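Local coordinates for DUF176 (Nitrosomonas europaea, PDB 2OMO), which is probably an oxidoreductase of the antibiotic biosynthesis monooxygenase family, at residues A[30-35]-A[70-75]. Sequence-based numbering, arbitrary orientation.
Sequences ASVKTD and TRFVLY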
loop_
_atom_site.group_PDB
_atom_site.type_symbol
_atom_site.label_atom_id
_atom_site.label_comp_id
_atom_site.label_asym_id
_atom_site.label_seq_id
_atom_site.Cartn_x
_atom_site.Cartn_y
_atom_site.Cartn_z
ATOM N N ALA A 30 10.248 -5.446 -3.499
ATOM C CA ALA A 30 11.107 -6.383 -4.237
ATOM C C ALA A 30 11.914 -5.656 -5.297
ATOM O O ALA A 30 11.338 -4.946 -6.121
ATOM C CB ALA A 30 10.297 -7.487 -4.889
ATOM N N SER A 31 13.235 -5.853 -5.266
ATOM C CA SER A 31 14.146 -5.341 -6.310
ATOM C C SER A 31 14.590 -6.577 -7.105
ATOM O O SER A 31 15.111 -7.555 -6.542
ATOM C CB SER A 31 15.366 -4.594 -5.735
ATOM O OG SER A 31 14.940 -3.485 -4.951
ATOM N N VAL A 32 14.328 -6.527 -8.395
ATOM C CA VAL A 32 14.447 -7.662 -9.283
ATOM C C VAL A 32 15.653 -7.424 -10.192
ATOM O O VAL A 32 15.946 -6.286 -10.543
ATOM C CB VAL A 32 13.124 -7.830 -10.143
ATOM C CG1 VAL A 32 13.255 -8.922 -11.182
ATOM C CG2 VAL A 32 11.916 -8.107 -9.243
ATOM N N LYS A 33 16.349 -8.509 -10.551
ATOM C CA LYS A 33 17.432 -8.466 -11.537
ATOM C C LYS A 33 16.914 -7.886 -12.847
ATOM O O LYS A 33 15.830 -8.173 -13.283
ATOM C CB LYS A 33 18.079 -9.843 -11.751
ATOM C CG LYS A 33 18.875 -10.288 -10.505
ATOM C CD LYS A 33 19.571 -11.634 -10.717
ATOM C CE LYS A 33 20.202 -12.119 -9.408
ATOM N NZ LYS A 33 20.563 -13.561 -9.509
ATOM N N THR A 34 17.732 -7.040 -13.448
ATOM C CA THR A 34 17.355 -6.255 -14.603
ATOM C C THR A 34 16.781 -7.119 -15.770
ATOM O O THR A 34 15.877 -6.701 -16.514
ATOM C CB THR A 34 18.622 -5.424 -14.964
ATOM O OG1 THR A 34 18.269 -4.193 -15.606
ATOM C CG2 THR A 34 19.576 -6.223 -15.738
ATOM N N ASP A 35 17.259 -8.351 -15.914
ATOM C CA ASP A 35 16.792 -9.146 -17.038
ATOM C C ASP A 35 15.755 -10.222 -16.649
ATOM O O ASP A 35 15.575 -11.229 -17.371
ATOM C CB ASP A 35 17.988 -9.751 -17.771
ATOM C CG ASP A 35 18.788 -10.721 -16.906
ATOM O OD1 ASP A 35 18.710 -10.696 -15.647
ATOM O OD2 ASP A 35 19.526 -11.526 -17.517
ATOM N N THR A 70 12.469 -2.165 -12.341
ATOM C CA THR A 70 13.010 -3.304 -11.581
ATOM C C THR A 70 12.491 -3.296 -10.130
ATOM O O THR A 70 12.779 -4.209 -9.364
ATOM C CB THR A 70 14.569 -3.383 -11.592
ATOM O OG1 THR A 70 15.102 -2.241 -10.902
ATOM C CG2 THR A 70 15.114 -3.499 -13.059
ATOM N N ARG A 71 11.731 -2.260 -9.773
ATOM C CA ARG A 71 11.265 -2.103 -8.414
ATOM C C ARG A 71 9.794 -2.405 -8.344
ATOM O O ARG A 71 8.988 -1.794 -9.061
ATOM C CB ARG A 71 11.583 -0.718 -7.841
ATOM C CG ARG A 71 13.069 -0.316 -7.974
ATOM C CD ARG A 71 13.907 -1.434 -7.547
ATOM N NE ARG A 71 15.330 -1.133 -7.612
ATOM C CZ ARG A 71 15.995 -0.671 -6.570
ATOM N NH1 ARG A 71 15.332 -0.456 -5.448
ATOM N NH2 ARG A 71 17.299 -0.426 -6.646
ATOM N N PHE A 72 9.466 -3.398 -7.522
ATOM C CA PHE A 72 8.058 -3.813 -7.339
ATOM C C PHE A 72 7.599 -3.731 -5.907
ATOM O O PHE A 72 8.406 -3.841 -4.958
ATOM C CB PHE A 72 7.857 -5.273 -7.813
ATOM C CG PHE A 72 8.101 -5.460 -9.286
ATOM C CD1 PHE A 72 7.032 -5.381 -10.190
ATOM C CD2 PHE A 72 9.411 -5.647 -9.782
ATOM C CE1 PHE A 72 7.271 -5.545 -11.601
ATOM C CE2 PHE A 72 9.658 -5.823 -11.177
ATOM C CZ PHE A 72 8.566 -5.764 -12.081
ATOM N N VAL A 73 6.289 -3.628 -5.747
ATOM C CA VAL A 73 5.653 -3.718 -4.401
ATOM C C VAL A 73 4.490 -4.713 -4.478
ATOM O O VAL A 73 3.688 -4.662 -5.439
ATOM C CB VAL A 73 5.100 -2.359 -3.950
ATOM C CG1 VAL A 73 4.029 -2.521 -2.795
ATOM C CG2 VAL A 73 6.244 -1.426 -3.535
ATOM N N LEU A 74 4.420 -5.636 -3.516
ATOM C CA LEU A 74 3.213 -6.418 -3.278
ATOM C C LEU A 74 2.529 -5.830 -2.033
ATOM O O LEU A 74 3.088 -5.847 -0.943
ATOM C CB LEU A 74 3.528 -7.908 -3.010
ATOM C CG LEU A 74 4.242 -8.636 -4.186
ATOM C CD1 LEU A 74 5.759 -8.349 -4.212
ATOM C CD2 LEU A 74 3.986 -10.188 -4.204
ATOM N N TYR A 75 1.307 -5.353 -2.218
ATOM C CA TYR A 75 0.528 -4.747 -1.158
ATOM C C TYR A 75 -0.500 -5.787 -0.708
ATOM O O TYR A 75 -1.550 -5.969 -1.338
ATOM C CB TYR A 75 -0.111 -3.458 -1.680
ATOM C CG TYR A 75 -0.944 -2.699 -0.682
ATOM C CD1 TYR A 75 -0.347 -1.837 0.263
ATOM C CD2 TYR A 75 -2.311 -2.836 -0.669
ATOM C CE1 TYR A 75 -1.120 -1.146 1.183
ATOM C CE2 TYR A 75 -3.106 -2.151 0.263
ATOM C CZ TYR A 75 -2.487 -1.304 1.195
ATOM O OH TYR A 75 -3.217 -0.568 2.119
#
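A30 and F72 form an antiparallel hydrogen-bonded pair: A30 N donates to F72 O at 2.8 Å and F72 N returns a bond to A30 O at 2.8 Å, both almost straight. Two residues on, past the non-hydrogen-bonded pair S31 and R71, V32 N donates to T70 O (3.0 Å); T70 O is also approached by the CA of S31. On the face carrying A30 and F72 the packing is tight and buried, and V32 closes in beside the ring. V32 CG2 lies 3.6 Å from F72 CD2, meeting the ring obliquely; with chi1 at 174° CG1 is anti to the backbone N, which leaves CG2 as the branch that touches the phenyl.

The other face, carrying S31 and R71, is looser and more exposed. A bend in the R71 chain at chi2 (-46°) brings its guanidinium over S31, whose OG lies over one face, displaced toward the rim, 3.1 Å from NH1. The angle is too poor for a hydrogen bond, and OG is instead bonded to E106. Beyond the strands, T70 CG2 merely brushes T34 CA at 3.9 Å.

The pair joins the two central strands of the four-stranded antiparallel sheet of this ferredoxin-like fold. F40 of helix 37-51 covers V32 and F72, strand 57-65 flanks strand 71-78 along its other edge, and L116 of the second subunit packs on F72.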